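PDB 5XU0: membrane-fusion protein from Streptococcus pneumoniae, which probably serves as the membrane-fusion subunit of a MacAB-like efflux pump, forming part of a channel outside the cell membrane. Local coordinates for residues Gly7-Asn13 / Asn176-Lys180; Leu146-Glu152 / Val167-Ser173; Leu191-Val197 / Thr210-Ile216. The protein carries 2 engineered substitutions. The contacts are given in a common frame with arbitrary orientation. Numbering follows the deposited sequence.

Interaction 1: residues Gly7-Asn13 / Asn176-Lys180; sequences GTVTAKN and NLQVK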
# COMPACT_ATOMS: atom_id res chain seq x y z
N GLY B 7 -25.88 0.50 30.26
CA GLY B 7 -24.86 -0.35 29.67
C GLY B 7 -25.50 -1.32 28.71
O GLY B 7 -26.72 -1.49 28.67
N THR B 8 -24.64 -1.97 27.93
CA THR B 8 -25.10 -2.96 26.96
C THR B 8 -24.49 -4.32 27.27
O THR B 8 -23.38 -4.42 27.81
CB THR B 8 -24.77 -2.55 25.52
OG1 THR B 8 -23.36 -2.31 25.40
CG2 THR B 8 -25.51 -1.28 25.15
N VAL B 9 -25.25 -5.36 26.93
CA VAL B 9 -24.80 -6.74 27.09
C VAL B 9 -23.79 -7.04 25.99
O VAL B 9 -24.15 -7.10 24.81
CB VAL B 9 -25.96 -7.73 27.07
CG1 VAL B 9 -25.48 -9.12 27.47
CG2 VAL B 9 -27.07 -7.26 28.00
N THR B 10 -22.53 -7.20 26.37
CA THR B 10 -21.48 -7.56 25.44
C THR B 10 -20.88 -8.89 25.85
O THR B 10 -21.00 -9.33 27.00
CB THR B 10 -20.39 -6.48 25.38
OG1 THR B 10 -19.40 -6.76 26.39
CG2 THR B 10 -20.98 -5.11 25.64
N ALA B 11 -20.22 -9.54 24.90
CA ALA B 11 -19.50 -10.75 25.23
C ALA B 11 -18.10 -10.40 25.72
O ALA B 11 -17.61 -9.29 25.54
CB ALA B 11 -19.43 -11.68 24.03
N LYS B 12 -17.47 -11.38 26.35
CA LYS B 12 -16.13 -11.21 26.90
C LYS B 12 -15.06 -11.65 25.92
O LYS B 12 -14.09 -10.92 25.69
CB LYS B 12 -16.01 -11.99 28.21
CG LYS B 12 -14.60 -12.04 28.78
CD LYS B 12 -14.61 -12.64 30.17
CE LYS B 12 -13.29 -12.38 30.88
NZ LYS B 12 -13.33 -12.83 32.29
N ASN B 13 -15.22 -12.83 25.33
CA ASN B 13 -14.20 -13.44 24.49
C ASN B 13 -14.71 -13.54 23.06
O ASN B 13 -15.84 -13.96 22.83
CB ASN B 13 -13.82 -14.82 25.03
CG ASN B 13 -13.39 -14.78 26.47
OD1 ASN B 13 -12.51 -14.00 26.85
ND2 ASN B 13 -14.00 -15.62 27.30
N ASN B 176 -19.94 -16.62 29.66
CA ASN B 176 -19.21 -15.56 30.36
C ASN B 176 -19.57 -14.18 29.80
O ASN B 176 -18.72 -13.41 29.35
CB ASN B 176 -17.70 -15.78 30.30
CG ASN B 176 -17.31 -17.22 30.51
OD1 ASN B 176 -18.10 -18.03 31.01
ND2 ASN B 176 -16.08 -17.56 30.13
N LEU B 177 -20.87 -13.89 29.81
CA LEU B 177 -21.33 -12.61 29.30
C LEU B 177 -21.00 -11.49 30.29
O LEU B 177 -20.81 -11.72 31.49
CB LEU B 177 -22.83 -12.64 29.03
CG LEU B 177 -23.22 -12.75 27.55
CD1 LEU B 177 -22.57 -13.96 26.92
CD2 LEU B 177 -24.73 -12.81 27.39
N GLN B 178 -20.92 -10.27 29.76
CA GLN B 178 -20.65 -9.09 30.57
C GLN B 178 -21.56 -7.96 30.09
O GLN B 178 -22.31 -8.11 29.12
CB GLN B 178 -19.17 -8.68 30.48
CG GLN B 178 -18.19 -9.83 30.69
CD GLN B 178 -16.75 -9.37 30.81
OE1 GLN B 178 -16.09 -9.60 31.82
NE2 GLN B 178 -16.24 -8.72 29.77
N VAL B 179 -21.51 -6.83 30.79
CA VAL B 179 -22.14 -5.60 30.31
C VAL B 179 -21.15 -4.46 30.49
O VAL B 179 -20.41 -4.43 31.48
CB VAL B 179 -23.48 -5.29 31.02
CG1 VAL B 179 -24.61 -6.07 30.42
CG2 VAL B 179 -23.40 -5.63 32.46
N LYS B 180 -21.13 -3.53 29.53
CA LYS B 180 -20.20 -2.42 29.61
C LYS B 180 -20.89 -1.10 29.30
O LYS B 180 -21.98 -1.05 28.72
CB LYS B 180 -19.00 -2.59 28.68
CG LYS B 180 -18.63 -4.01 28.29
CD LYS B 180 -17.40 -3.96 27.39
CE LYS B 180 -16.71 -5.31 27.32
NZ LYS B 180 -15.51 -5.26 26.45

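Interaction 2: residues Leu146-Glu152 / Val167-Ser173; sequences LEGTVVE and VMVHIVS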
# COMPACT_ATOMS: atom_id res chain seq x y z
N LEU B 146 -10.92 -20.07 21.74
CA LEU B 146 -11.89 -20.07 22.82
C LEU B 146 -13.06 -20.98 22.47
O LEU B 146 -13.33 -21.26 21.30
CB LEU B 146 -12.41 -18.65 23.10
CG LEU B 146 -13.12 -18.00 21.91
CD1 LEU B 146 -14.35 -17.22 22.36
CD2 LEU B 146 -12.17 -17.09 21.14
N GLU B 147 -13.75 -21.43 23.52
CA GLU B 147 -15.10 -21.94 23.35
C GLU B 147 -16.00 -20.80 22.89
O GLU B 147 -16.04 -19.74 23.51
CB GLU B 147 -15.63 -22.51 24.67
CG GLU B 147 -15.16 -23.91 24.98
CD GLU B 147 -13.95 -23.93 25.89
OE1 GLU B 147 -12.92 -23.33 25.53
OE2 GLU B 147 -14.04 -24.54 26.98
N GLY B 148 -16.71 -21.01 21.78
CA GLY B 148 -17.53 -19.93 21.28
C GLY B 148 -18.46 -20.39 20.18
O GLY B 148 -18.50 -21.57 19.81
N THR B 149 -19.21 -19.43 19.67
CA THR B 149 -20.15 -19.63 18.58
C THR B 149 -19.76 -18.73 17.42
O THR B 149 -19.50 -17.54 17.62
CB THR B 149 -21.59 -19.32 19.02
OG1 THR B 149 -21.91 -20.11 20.18
CG2 THR B 149 -22.59 -19.63 17.91
N VAL B 150 -19.69 -19.30 16.22
CA VAL B 150 -19.26 -18.54 15.05
C VAL B 150 -20.43 -17.67 14.58
O VAL B 150 -21.55 -18.16 14.37
CB VAL B 150 -18.74 -19.48 13.95
CG1 VAL B 150 -17.86 -20.56 14.55
CG2 VAL B 150 -19.84 -20.11 13.13
N VAL B 151 -20.18 -16.37 14.47
CA VAL B 151 -21.25 -15.43 14.12
C VAL B 151 -21.14 -14.90 12.71
O VAL B 151 -22.07 -14.22 12.25
CB VAL B 151 -21.32 -14.25 15.11
CG1 VAL B 151 -21.60 -14.76 16.51
CG2 VAL B 151 -20.03 -13.42 15.07
N GLU B 152 -20.04 -15.16 12.00
CA GLU B 152 -19.98 -14.72 10.61
C GLU B 152 -18.92 -15.51 9.86
O GLU B 152 -17.81 -15.68 10.36
CB GLU B 152 -19.71 -13.21 10.53
CG GLU B 152 -19.48 -12.70 9.13
CD GLU B 152 -18.92 -11.30 9.13
OE1 GLU B 152 -19.00 -10.62 8.08
OE2 GLU B 152 -18.42 -10.86 10.19
N VAL B 167 -12.48 -9.59 7.07
CA VAL B 167 -12.91 -10.54 8.08
C VAL B 167 -13.42 -11.79 7.38
O VAL B 167 -14.39 -11.74 6.62
CB VAL B 167 -14.00 -9.95 8.98
CG1 VAL B 167 -14.49 -11.01 9.98
CG2 VAL B 167 -13.51 -8.70 9.69
N MSE B 168 -12.76 -12.92 7.62
CA MSE B 168 -13.21 -14.16 7.01
C MSE B 168 -14.07 -14.98 7.96
O MSE B 168 -15.07 -15.56 7.53
CB MSE B 168 -12.02 -14.98 6.52
CG MSE B 168 -11.84 -14.94 5.01
SE MSE B 168 -10.89 -16.49 4.36
CE MSE B 168 -9.34 -16.34 5.52
N VAL B 169 -13.71 -15.04 9.24
CA VAL B 169 -14.55 -15.75 10.21
C VAL B 169 -14.54 -15.00 11.53
O VAL B 169 -13.47 -14.62 12.02
CB VAL B 169 -14.11 -17.22 10.40
CG1 VAL B 169 -14.70 -17.81 11.66
CG2 VAL B 169 -14.53 -18.04 9.21
N HIS B 170 -15.72 -14.80 12.10
CA HIS B 170 -15.90 -14.13 13.38
C HIS B 170 -16.67 -15.04 14.31
O HIS B 170 -17.78 -15.48 13.98
CB HIS B 170 -16.63 -12.80 13.21
CG HIS B 170 -16.74 -12.00 14.47
ND1 HIS B 170 -17.62 -10.95 14.62
CD2 HIS B 170 -16.08 -12.10 15.65
CE1 HIS B 170 -17.50 -10.44 15.83
NE2 HIS B 170 -16.56 -11.12 16.47
N ILE B 171 -16.07 -15.32 15.47
CA ILE B 171 -16.64 -16.22 16.47
C ILE B 171 -16.59 -15.50 17.82
O ILE B 171 -15.72 -14.66 18.06
CB ILE B 171 -15.87 -17.57 16.54
CG1 ILE B 171 -14.52 -17.42 17.24
CG2 ILE B 171 -15.65 -18.14 15.15
CD1 ILE B 171 -14.61 -17.50 18.75
N VAL B 172 -17.54 -15.83 18.69
CA VAL B 172 -17.61 -15.16 19.99
C VAL B 172 -18.34 -16.05 20.98
O VAL B 172 -19.35 -16.68 20.64
CB VAL B 172 -18.28 -13.77 19.86
CG1 VAL B 172 -19.57 -13.87 19.09
CG2 VAL B 172 -18.54 -13.19 21.21
N SER B 173 -17.82 -16.11 22.20
CA SER B 173 -18.40 -16.94 23.25
C SER B 173 -19.70 -16.33 23.75
O SER B 173 -19.74 -15.16 24.16
CB SER B 173 -17.42 -17.10 24.41
OG SER B 173 -17.99 -17.85 25.47

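Interaction 3: residues Leu191-Val197 / Thr210-Ile216; sequences LSVGQEV and TGKLSYI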
# COMPACT_ATOMS: atom_id res chain seq x y z
N LEU B 191 -17.76 5.11 43.00
CA LEU B 191 -17.75 3.71 42.61
C LEU B 191 -16.37 3.10 42.81
O LEU B 191 -15.35 3.72 42.48
CB LEU B 191 -18.17 3.55 41.14
CG LEU B 191 -19.65 3.55 40.75
CD1 LEU B 191 -20.27 2.24 41.16
CD2 LEU B 191 -20.45 4.71 41.33
N SER B 192 -16.33 1.88 43.36
CA SER B 192 -15.10 1.12 43.49
C SER B 192 -15.29 -0.26 42.87
O SER B 192 -16.41 -0.78 42.81
CB SER B 192 -14.67 0.97 44.96
OG SER B 192 -14.74 2.20 45.65
N VAL B 193 -14.19 -0.85 42.39
CA VAL B 193 -14.27 -2.18 41.81
C VAL B 193 -14.59 -3.19 42.91
O VAL B 193 -13.99 -3.18 43.99
CB VAL B 193 -12.96 -2.53 41.08
CG1 VAL B 193 -11.76 -2.40 42.01
CG2 VAL B 193 -13.04 -3.94 40.50
N GLY B 194 -15.57 -4.05 42.64
CA GLY B 194 -16.02 -5.05 43.59
C GLY B 194 -17.47 -4.91 44.03
O GLY B 194 -18.07 -5.89 44.49
N GLN B 195 -18.06 -3.72 43.89
CA GLN B 195 -19.41 -3.48 44.37
C GLN B 195 -20.43 -4.29 43.59
O GLN B 195 -20.34 -4.42 42.36
CB GLN B 195 -19.75 -1.99 44.29
CG GLN B 195 -18.71 -1.09 44.92
CD GLN B 195 -19.16 0.36 44.99
OE1 GLN B 195 -18.33 1.28 45.04
NE2 GLN B 195 -20.47 0.58 44.99
N GLU B 196 -21.41 -4.84 44.30
CA GLU B 196 -22.43 -5.66 43.66
C GLU B 196 -23.41 -4.78 42.89
O GLU B 196 -23.58 -3.59 43.17
CB GLU B 196 -23.18 -6.51 44.69
CG GLU B 196 -23.71 -7.81 44.11
CD GLU B 196 -24.92 -8.34 44.86
OE1 GLU B 196 -25.80 -8.94 44.21
OE2 GLU B 196 -25.00 -8.16 46.09
N VAL B 197 -24.07 -5.38 41.90
CA VAL B 197 -24.90 -4.66 40.95
C VAL B 197 -26.12 -5.50 40.61
O VAL B 197 -26.01 -6.72 40.44
CB VAL B 197 -24.11 -4.31 39.67
CG1 VAL B 197 -25.05 -4.00 38.51
CG2 VAL B 197 -23.15 -3.15 39.92
N THR B 210 -28.08 -10.13 38.39
CA THR B 210 -27.08 -9.60 39.31
C THR B 210 -25.72 -9.63 38.62
O THR B 210 -25.55 -10.22 37.55
CB THR B 210 -27.04 -10.41 40.61
OG1 THR B 210 -25.89 -10.02 41.38
CG2 THR B 210 -26.98 -11.90 40.32
N GLY B 211 -24.75 -8.96 39.24
CA GLY B 211 -23.42 -8.87 38.67
C GLY B 211 -22.51 -8.09 39.59
O GLY B 211 -22.93 -7.59 40.64
N LYS B 212 -21.24 -7.99 39.18
CA LYS B 212 -20.20 -7.37 39.99
C LYS B 212 -19.35 -6.43 39.15
O LYS B 212 -18.96 -6.76 38.03
CB LYS B 212 -19.28 -8.41 40.64
CG LYS B 212 -19.93 -9.41 41.60
CD LYS B 212 -18.91 -10.48 42.00
CE LYS B 212 -19.48 -11.90 41.95
NZ LYS B 212 -18.41 -12.92 41.79
N LEU B 213 -19.02 -5.27 39.72
CA LEU B 213 -18.13 -4.30 39.08
C LEU B 213 -16.72 -4.87 39.03
O LEU B 213 -16.08 -5.07 40.07
CB LEU B 213 -18.15 -2.98 39.84
CG LEU B 213 -18.71 -1.72 39.18
CD1 LEU B 213 -18.43 -0.53 40.06
CD2 LEU B 213 -18.12 -1.50 37.80
N SER B 214 -16.21 -5.13 37.82
CA SER B 214 -14.89 -5.74 37.68
C SER B 214 -13.84 -4.84 37.07
O SER B 214 -12.65 -5.06 37.31
CB SER B 214 -14.99 -7.03 36.84
OG SER B 214 -15.08 -6.73 35.46
N TYR B 215 -14.22 -3.83 36.28
CA TYR B 215 -13.19 -2.96 35.72
C TYR B 215 -13.70 -1.53 35.58
O TYR B 215 -14.74 -1.29 34.96
CB TYR B 215 -12.71 -3.50 34.37
CG TYR B 215 -11.95 -2.51 33.51
CD1 TYR B 215 -12.45 -2.10 32.29
CD2 TYR B 215 -10.72 -2.00 33.92
CE1 TYR B 215 -11.77 -1.20 31.50
CE2 TYR B 215 -10.02 -1.10 33.13
CZ TYR B 215 -10.55 -0.70 31.92
OH TYR B 215 -9.87 0.19 31.12
N ILE B 216 -12.95 -0.59 36.16
CA ILE B 216 -13.22 0.84 36.10
C ILE B 216 -11.95 1.52 35.59
O ILE B 216 -10.90 1.43 36.23
CB ILE B 216 -13.61 1.42 37.47
CG1 ILE B 216 -14.99 0.93 37.89
CG2 ILE B 216 -13.56 2.94 37.44
CD1 ILE B 216 -15.29 1.15 39.36

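Interaction 1: residues Gly7-Asn13 / Asn176-Lys180
Strand 7-10 and strand 178-180 run antiparallel, their axes 4.5 Å apart at closest approach and inclined at 145°. Backbone hydrogen bonds join Thr8 N to Lys180 O (2.9 Å), Lys180 N to Thr8 O (3.0 Å), Thr10 N to Gln178 O (2.9 Å) and Gln178 N to Thr10 O (2.9 Å), with the non-hydrogen-bonded pair Val9-Val179 between. Val9, in its t rotamer, and Val179, in m, project to the same face, so that Val9 CG2 meets Val179 CG1 (3.7 Å); valine is beta-branched, which suits a strand, and apolar, which suits the barrel interior. Leu177 joins them with chi1 between wells (-104°), its CD2 3.8 Å from Val9 CG1. The opposite face carries Thr8, Thr10, Gln178 and Lys180. Both threonines are p; Thr10 OG1 is bonded to Ala11 O (3.2 Å) and lies against Lys180 CE (3.2 Å). Lys180 starts from a chi1 between wells (-25°), beyond which chi2 to chi4 are all t. Gly7 lies where a CB would collide with Lys180 O. Beyond the strands, Lys12 CB packs on Asn176 O (3.3 Å), while its all-t chain leads the amine away. Val179 continues inward to Ile243 and Met260, and Val9 to Phe256 and Val258: the paired strands are neighbouring staves of the six-stranded antiparallel barrel, with strand 239-246 beside 178-183.

Interaction 2: residues Leu146-Glu152 / Val167-Ser173
Glu152, Ile171 and His170 lose the most surface where strand 148-152 pairs antiparallel with strand 167-172. Glu152 and His170 sit at a classic beta bulge: Val151 N (2.6 Å) and Glu152 N (3.0 Å) both donate to His170 O, and His170 N returns a bond to Glu152 O (2.9 Å). The extra residue sets Val151 CG2 over one face of the imidazole, 3.8 Å from the centroid of the His170 ring, a CH-pi contact. Partly exposed Glu152 leaves its carboxylate beside Val167, OE2 to Val167 CG1 being 3.9 Å. Ile171 serves the other face, touching Val150 CG1 through CG2 (3.3 Å) and Leu146 CD2 through CD1 (3.4 Å). At Gly148 a CB would be tight against Ile171 CD1. The chemistry thus differs by face: Val150 and Ile171, with Leu146, are apolar, whereas the other face is mixed, Val151 CG1 meeting Val172 CG1 (3.4 Å) beside His170, Thr149 and Glu152. There His170 NE2 bonds to Glu14, and the ring stacks on Tyr16 and meets Tyr219 of a second subunit edge-to-face, bringing the bulge to a subunit interface.

Interaction 3: residues Leu191-Val197 / Thr210-Ile216
A type II beta turn from Ser192 to Gln195 leads into strand 196-197, which pairs antiparallel with strand 210-216. Gly194 occupies the turn position with positive phi (118°), where a side chain would jam against the preceding carbonyl, and its N donates to Leu213 O (2.8 Å). Leu213 N answers with a bond to Gln195 O (3.1 Å); farther along, Val197 N binds Gly211 O (2.8 Å), and the return bond from Gly211 N to Val197 O (2.8 Å) is weak. Within the turn segment, Gln195 OE1 accepts from Ser192 N (2.7 Å), which suits a long amide side chain folded back on the loop. Leu213 is the apolar centre: its CD1 meets Leu191 CD1 (3.5 Å) and lies 3.4 Å from Ser192 O. Ile216 CD1 closes on Leu191 CB (4.2 Å), and Val193 CG2 lies against Leu213 O (3.3 Å). The hairpin of strands 196-201 and 207-216 belongs to the six-stranded barrel: Val197 and Leu213 touch Ile243 of strand 239-246, while Leu191 and Val197 reach Val262 of strand 257-262.

In the fold
Interactions 1 and 3 belong to the same six-stranded antiparallel barrel, their centres about 13 Å apart, and strand 239-246 lies between strands 178-183 and 207-216. Interaction 2 lies in a separate four-stranded sheet, its centre about 15 Å from that of interaction 1 and about 28 Å from that of interaction 3. Along the chain, interaction 2 is nested within the loop closed by interaction 1, and interaction 3 follows both. That loop also holds the two long helices 49-77 and 109-138, so the chain leaves the barrel after strand 3-10 and returns at 178-183. At this junction interactions 1 and 2 touch, Asn13 O probably accepting a hydrogen bond from Ser173 N (3.0 Å), consistent with the modular, elongated build of membrane-fusion proteins.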